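Local coordinates for SusD-like protein BACOVA_02651 (Bacteroides ovatus, PDB 5E75), which binds polysaccharide at the cell surface and probably captures xyloglucan there before its transport into the periplasm for degradation, at residues Val272-Gly284 with Ala327-Asp339. Residues are numbered along the deposited sequence; the frame is centred on the assembly and turned at random.
Sequences VTGGVNCWSSYNG and ASPIKKGVPGGPD
Ser328 meets Asn283 and Gly284 through three hydrogen bonds, an example of a short strand joined to a loop by polar groups that satisfy one another. Ser328 N donates to Asn283 OD1 (2.9 Å), tilted from the amide plane, and Ser328 O accepts from Gly284 N (2.8 Å). With OG between the backbone N and the carbonyl carbon (chi1 48°), Ser328 turns its hydroxyl to a lone pair of Gly284 O. An alanine in place of Asn283 would probably leave the buried Ser328 N without its acceptor and open a gap beside the methyl of Ala327. Farther along, a water accepts from Ile330 N; Ser280 OG and Tyr282 O both lie within bonding reach of its hydrogens, which need not serve both at once. Ser280 OG is also hydrogen-bonded to Asp265 O and accepts from Tyr282 N, making an ST turn. Alongside, Ile330 CD1 lies 3.6 Å from Tyr282 CB. At the far end Val272 CG2 packs on Val334 CG1 (3.8 Å), and a second water donates separately to the carbonyls of Val272 and Gly336. Strand 283-284 is thus tied by one backbone bond and two pairing a side-chain atom with a backbone group, while water and small apolar patches complete a largely buried seam.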
ATOM      1  N   VAL A 272       0.031  -4.936 -23.933  1.00 12.48           N
ATOM      2  CA  VAL A 272      -0.292  -5.681 -22.706  1.00 11.47           C
ATOM      3  C   VAL A 272      -1.661  -5.317 -22.134  1.00 13.90           C
ATOM      4  O   VAL A 272      -1.961  -5.628 -20.986  1.00 13.83           O
ATOM      5  CB  VAL A 272       0.813  -5.540 -21.616  1.00 12.23           C
ATOM      6  CG1 VAL A 272       2.111  -6.167 -22.123  1.00 10.10           C
ATOM      7  CG2 VAL A 272       1.019  -4.082 -21.201  1.00 11.31           C
ATOM      8  N   THR A 273      -2.496  -4.669 -22.944  1.00 11.60           N
ATOM      9  CA  THR A 273      -3.861  -4.352 -22.541  1.00 11.75           C
ATOM     10  C   THR A 273      -4.893  -4.804 -23.575  1.00 12.13           C
ATOM     11  O   THR A 273      -6.051  -4.396 -23.503  1.00 13.51           O
ATOM     12  CB  THR A 273      -4.068  -2.841 -22.377  1.00 11.90           C
ATOM     13  OG1 THR A 273      -3.899  -2.235 -23.664  1.00 12.10           O
ATOM     14  CG2 THR A 273      -3.098  -2.238 -21.380  1.00 12.74           C
ATOM     15  N   GLY A 274      -4.482  -5.633 -24.528  1.00 14.81           N
ATOM     16  CA  GLY A 274      -5.407  -6.098 -25.553  1.00 15.04           C
ATOM     17  C   GLY A 274      -5.932  -4.978 -26.438  1.00 17.24           C
ATOM     18  O   GLY A 274      -7.041  -5.072 -26.988  1.00 17.92           O
ATOM     19  N   GLY A 275      -5.162  -3.904 -26.556  1.00 14.23           N
ATOM     20  CA  GLY A 275      -5.550  -2.777 -27.386  1.00 15.04           C
ATOM     21  C   GLY A 275      -6.219  -1.632 -26.648  1.00 14.04           C
ATOM     22  O   GLY A 275      -6.488  -0.587 -27.227  1.00 14.56           O
ATOM     23  N   VAL A 276      -6.502  -1.815 -25.361  1.00 13.45           N
ATOM     24  CA  VAL A 276      -7.120  -0.771 -24.551  1.00 13.45           C
ATOM     25  C   VAL A 276      -6.141   0.400 -24.338  1.00 12.95           C
ATOM     26  O   VAL A 276      -4.966   0.186 -24.033  1.00 12.50           O
ATOM     27  CB  VAL A 276      -7.574  -1.364 -23.200  1.00 14.24           C
ATOM     28  CG1 VAL A 276      -7.879  -0.267 -22.181  1.00 14.57           C
ATOM     29  CG2 VAL A 276      -8.783  -2.274 -23.411  1.00 14.08           C
ATOM     30  N   ASN A 277      -6.624   1.632 -24.473  1.00 13.19           N
ATOM     31  CA  ASN A 277      -5.785   2.819 -24.387  1.00 14.82           C
ATOM     32  C   ASN A 277      -5.068   2.915 -23.046  1.00 13.30           C
ATOM     33  O   ASN A 277      -5.660   2.644 -21.999  1.00 14.42           O
ATOM     34  CB  ASN A 277      -6.612   4.084 -24.614  1.00 18.11           C
ATOM     35  CG  ASN A 277      -7.170   4.168 -26.020  1.00 22.72           C
ATOM     36  OD1 ASN A 277      -6.534   3.746 -26.987  1.00 28.76           O
ATOM     37  ND2 ASN A 277      -8.373   4.710 -26.138  1.00 24.54           N
ATOM     38  N   CYS A 278      -3.799   3.311 -23.091  1.00 13.27           N
ATOM     39  CA  CYS A 278      -2.982   3.459 -21.880  1.00 14.27           C
ATOM     40  C   CYS A 278      -1.831   4.396 -22.198  1.00 13.50           C
ATOM     41  O   CYS A 278      -1.597   4.700 -23.370  1.00 16.08           O
ATOM     42  CB  CYS A 278      -2.490   2.099 -21.401  1.00 13.10           C
ATOM     43  SG  CYS A 278      -1.510   1.224 -22.594  1.00 14.54           S
ATOM     44  N   TRP A 279      -1.099   4.852 -21.182  1.00 15.15           N
ATOM     45  CA  TRP A 279      -0.109   5.903 -21.389  1.00 14.77           C
ATOM     46  C   TRP A 279       0.969   5.977 -20.295  1.00 14.58           C
ATOM     47  O   TRP A 279       1.577   7.021 -20.086  1.00 16.60           O
ATOM     48  CB  TRP A 279      -0.825   7.252 -21.494  1.00 17.42           C
ATOM     49  CG  TRP A 279      -1.849   7.476 -20.408  1.00 20.30           C
ATOM     50  CD1 TRP A 279      -1.615   7.867 -19.121  1.00 20.47           C
ATOM     51  CD2 TRP A 279      -3.273   7.334 -20.532  1.00 20.78           C
ATOM     52  NE1 TRP A 279      -2.808   7.973 -18.433  1.00 22.60           N
ATOM     53  CE2 TRP A 279      -3.837   7.645 -19.275  1.00 21.00           C
ATOM     54  CE3 TRP A 279      -4.119   6.963 -21.582  1.00 21.42           C
ATOM     55  CZ2 TRP A 279      -5.224   7.610 -19.047  1.00 19.43           C
ATOM     56  CZ3 TRP A 279      -5.486   6.916 -21.349  1.00 21.21           C
ATOM     57  CH2 TRP A 279      -6.024   7.242 -20.093  1.00 22.62           C
ATOM     58  N   SER A 280       1.237   4.874 -19.611  1.00 13.47           N
ATOM     59  CA  SER A 280       2.204   4.929 -18.511  1.00 13.01           C
ATOM     60  C   SER A 280       3.623   5.149 -18.994  1.00 12.88           C
ATOM     61  O   SER A 280       4.067   4.495 -19.934  1.00 13.82           O
ATOM     62  CB  SER A 280       2.186   3.634 -17.704  1.00 11.50           C
ATOM     63  OG  SER A 280       2.969   3.778 -16.525  1.00 12.08           O
ATOM     64  N   SER A 281       4.340   6.037 -18.311  1.00 12.24           N
ATOM     65  CA  SER A 281       5.779   6.164 -18.498  1.00 14.43           C
ATOM     66  C   SER A 281       6.559   5.776 -17.229  1.00 11.27           C
ATOM     67  O   SER A 281       7.748   6.048 -17.107  1.00 12.86           O
ATOM     68  CB  SER A 281       6.141   7.581 -18.940  1.00 16.03           C
ATOM     69  OG  SER A 281       5.749   8.542 -17.986  1.00 15.33           O
ATOM     70  N   TYR A 282       5.889   5.147 -16.265  1.00 10.05           N
ATOM     71  CA  TYR A 282       6.598   4.639 -15.094  1.00 11.30           C
ATOM     72  C   TYR A 282       7.523   3.478 -15.446  1.00 11.06           C
ATOM     73  O   TYR A 282       7.190   2.603 -16.252  1.00 12.31           O
ATOM     74  CB  TYR A 282       5.623   4.149 -14.018  1.00 10.91           C
ATOM     75  CG  TYR A 282       4.775   5.226 -13.392  1.00 11.28           C
ATOM     76  CD1 TYR A 282       5.336   6.368 -12.842  1.00 12.21           C
ATOM     77  CD2 TYR A 282       3.401   5.098 -13.358  1.00 11.90           C
ATOM     78  CE1 TYR A 282       4.540   7.342 -12.265  1.00 14.98           C
ATOM     79  CE2 TYR A 282       2.597   6.071 -12.791  1.00 12.93           C
ATOM     80  CZ  TYR A 282       3.176   7.180 -12.247  1.00 15.31           C
ATOM     81  OH  TYR A 282       2.361   8.145 -11.685  1.00 20.38           O
ATOM     82  N   ASN A 283       8.680   3.459 -14.802  1.00 10.30           N
ATOM     83  CA  ASN A 283       9.550   2.289 -14.824  1.00  9.75           C
ATOM     84  C   ASN A 283      10.045   1.975 -13.423  1.00  9.61           C
ATOM     85  O   ASN A 283      10.358   2.895 -12.660  1.00 10.18           O
ATOM     86  CB  ASN A 283      10.767   2.532 -15.718  1.00 11.21           C
ATOM     87  CG  ASN A 283      10.409   2.588 -17.167  1.00 13.31           C
ATOM     88  OD1 ASN A 283      10.162   1.563 -17.789  1.00 11.06           O
ATOM     89  ND2 ASN A 283      10.390   3.794 -17.723  1.00 16.01           N
ATOM     90  N   GLY A 284      10.150   0.692 -13.090  1.00  9.43           N
ATOM     91  CA  GLY A 284      10.762   0.278 -11.837  1.00  9.87           C
ATOM     92  C   GLY A 284      12.123   0.950 -11.704  1.00  9.20           C
ATOM     93  O   GLY A 284      12.878   1.035 -12.686  1.00 10.69           O
ATOM     94  N   ALA A 327      13.439  -1.334 -20.953  1.00 11.71           N
ATOM     95  CA  ALA A 327      13.115  -0.560 -19.760  1.00 11.81           C
ATOM     96  C   ALA A 327      12.531  -1.484 -18.677  1.00 11.07           C
ATOM     97  O   ALA A 327      12.884  -2.665 -18.605  1.00 12.72           O
ATOM     98  CB  ALA A 327      12.192   0.567 -20.125  1.00 12.32           C
ATOM     99  N   SER A 328      11.669  -0.953 -17.814  1.00 10.25           N
ATOM    100  CA  SER A 328      11.182  -1.724 -16.678  1.00 10.28           C
ATOM    101  C   SER A 328       9.743  -1.321 -16.331  1.00 10.17           C
ATOM    102  O   SER A 328       9.440  -0.981 -15.185  1.00  9.80           O
ATOM    103  CB  SER A 328      12.133  -1.571 -15.484  1.00  9.82           C
ATOM    104  OG  SER A 328      12.456  -0.216 -15.250  1.00 10.11           O
ATOM    105  N   PRO A 329       8.836  -1.363 -17.314  1.00  9.15           N
ATOM    106  CA  PRO A 329       7.475  -0.912 -17.032  1.00 10.10           C
ATOM    107  C   PRO A 329       6.751  -1.812 -16.025  1.00  9.43           C
ATOM    108  O   PRO A 329       7.129  -2.964 -15.768  1.00  9.14           O
ATOM    109  CB  PRO A 329       6.811  -0.934 -18.413  1.00  9.56           C
ATOM    110  CG  PRO A 329       7.604  -1.928 -19.237  1.00 11.05           C
ATOM    111  CD  PRO A 329       9.007  -1.823 -18.712  1.00  8.75           C
ATOM    112  N   ILE A 330       5.690  -1.260 -15.462  1.00  9.72           N
ATOM    113  CA  ILE A 330       4.941  -1.924 -14.411  1.00  9.15           C
ATOM    114  C   ILE A 330       4.218  -3.171 -14.954  1.00  9.11           C
ATOM    115  O   ILE A 330       3.534  -3.111 -15.979  1.00 10.12           O
ATOM    116  CB  ILE A 330       3.931  -0.943 -13.776  1.00  9.52           C
ATOM    117  CG1 ILE A 330       4.641   0.255 -13.125  1.00 10.60           C
ATOM    118  CG2 ILE A 330       3.041  -1.658 -12.765  1.00  9.47           C
ATOM    119  CD1 ILE A 330       3.717   1.403 -12.796  1.00 13.29           C
ATOM    120  N   LYS A 331       4.332  -4.286 -14.232  1.00  8.93           N
ATOM    121  CA  LYS A 331       3.501  -5.469 -14.457  1.00  8.08           C
ATOM    122  C   LYS A 331       2.393  -5.609 -13.413  1.00  9.21           C
ATOM    123  O   LYS A 331       1.259  -5.939 -13.747  1.00  9.35           O
ATOM    124  CB  LYS A 331       4.343  -6.753 -14.492  1.00 10.20           C
ATOM    125  CG  LYS A 331       3.507  -8.068 -14.457  1.00  9.27           C
ATOM    126  CD  LYS A 331       2.616  -8.250 -15.675  1.00  9.78           C
ATOM    127  CE  LYS A 331       1.509  -9.269 -15.418  1.00 11.74           C
ATOM    128  NZ  LYS A 331       0.501  -8.730 -14.472  1.00 10.90           N
ATOM    129  N   LYS A 332       2.696  -5.375 -12.142  1.00  8.40           N
ATOM    130  CA  LYS A 332       1.685  -5.493 -11.101  1.00  8.76           C
ATOM    131  C   LYS A 332       0.638  -4.403 -11.207  1.00  7.99           C
ATOM    132  O   LYS A 332       0.965  -3.226 -11.132  1.00  9.83           O
ATOM    133  CB  LYS A 332       2.330  -5.458  -9.728  1.00  8.13           C
ATOM    134  CG  LYS A 332       1.362  -5.817  -8.615  1.00  9.27           C
ATOM    135  CD  LYS A 332       2.021  -5.843  -7.229  1.00  9.26           C
ATOM    136  CE  LYS A 332       3.059  -6.938  -7.073  1.00  8.62           C
ATOM    137  NZ  LYS A 332       3.713  -6.872  -5.715  1.00  9.21           N
ATOM    138  N   GLY A 333      -0.625  -4.800 -11.373  1.00  8.48           N
ATOM    139  CA  GLY A 333      -1.696  -3.862 -11.673  1.00  9.69           C
ATOM    140  C   GLY A 333      -2.033  -3.784 -13.156  1.00  8.74           C
ATOM    141  O   GLY A 333      -2.940  -3.039 -13.540  1.00 10.22           O
ATOM    142  N   VAL A 334      -1.323  -4.549 -13.980  1.00  9.20           N
ATOM    143  CA  VAL A 334      -1.513  -4.569 -15.430  1.00  9.24           C
ATOM    144  C   VAL A 334      -1.892  -6.017 -15.748  1.00  9.36           C
ATOM    145  O   VAL A 334      -1.027  -6.874 -15.949  1.00 10.49           O
ATOM    146  CB  VAL A 334      -0.215  -4.120 -16.136  1.00  9.12           C
ATOM    147  CG1 VAL A 334      -0.340  -4.242 -17.658  1.00 11.09           C
ATOM    148  CG2 VAL A 334       0.103  -2.703 -15.752  1.00  9.65           C
ATOM    149  N   PRO A 335      -3.197  -6.311 -15.766  1.00 11.01           N
ATOM    150  CA  PRO A 335      -3.647  -7.707 -15.785  1.00 11.20           C
ATOM    151  C   PRO A 335      -3.804  -8.312 -17.180  1.00 10.99           C
ATOM    152  O   PRO A 335      -4.264  -9.455 -17.310  1.00 10.60           O
ATOM    153  CB  PRO A 335      -4.999  -7.625 -15.091  1.00 12.91           C
ATOM    154  CG  PRO A 335      -5.530  -6.307 -15.512  1.00 12.89           C
ATOM    155  CD  PRO A 335      -4.321  -5.387 -15.528  1.00 11.49           C
ATOM    156  N   GLY A 336      -3.423  -7.555 -18.203  1.00 10.31           N
ATOM    157  CA  GLY A 336      -3.569  -8.012 -19.572  1.00 11.32           C
ATOM    158  C   GLY A 336      -4.797  -7.430 -20.246  1.00 11.36           C
ATOM    159  O   GLY A 336      -5.393  -6.451 -19.783  1.00 11.21           O
ATOM    160  N   GLY A 337      -5.172  -8.038 -21.366  1.00 11.52           N
ATOM    161  CA  GLY A 337      -6.334  -7.599 -22.109  1.00 11.98           C
ATOM    162  C   GLY A 337      -7.632  -8.184 -21.587  1.00 12.15           C
ATOM    163  O   GLY A 337      -7.652  -9.032 -20.695  1.00 12.94           O
ATOM    164  N   PRO A 338      -8.742  -7.727 -22.156  1.00 11.36           N
ATOM    165  CA  PRO A 338     -10.062  -8.214 -21.759  1.00 13.22           C
ATOM    166  C   PRO A 338     -10.175  -9.744 -21.752  1.00 12.43           C
ATOM    167  O   PRO A 338     -10.855 -10.297 -20.883  1.00 14.28           O
ATOM    168  CB  PRO A 338     -10.973  -7.620 -22.827  1.00 15.57           C
ATOM    169  CG  PRO A 338     -10.274  -6.400 -23.288  1.00 16.01           C
ATOM    170  CD  PRO A 338      -8.815  -6.701 -23.212  1.00 15.15           C
ATOM    171  N   ASP A 339      -9.517 -10.420 -22.688  1.00 13.19           N
ATOM    172  CA  ASP A 339      -9.652 -11.864 -22.801  1.00 15.40           C
ATOM    173  C   ASP A 339      -8.594 -12.665 -22.085  1.00 17.13           C
ATOM    174  O   ASP A 339      -8.584 -13.884 -22.205  1.00 16.04           O
ATOM    175  CB  ASP A 339      -9.615 -12.290 -24.259  1.00 20.24           C
ATOM    176  CG  ASP A 339     -10.700 -11.665 -25.060  1.00 26.63           C
ATOM    177  OD1 ASP A 339     -11.780 -11.397 -24.500  1.00 26.97           O
ATOM    178  OD2 ASP A 339     -10.452 -11.451 -26.251  1.00 28.44           O
TER
HETATM  179  O   HOH W   1      -3.463  -4.703 -18.730  1.00 12.35           O
HETATM  180  O   HOH W   2       4.734   1.327 -16.548  1.00 11.42           O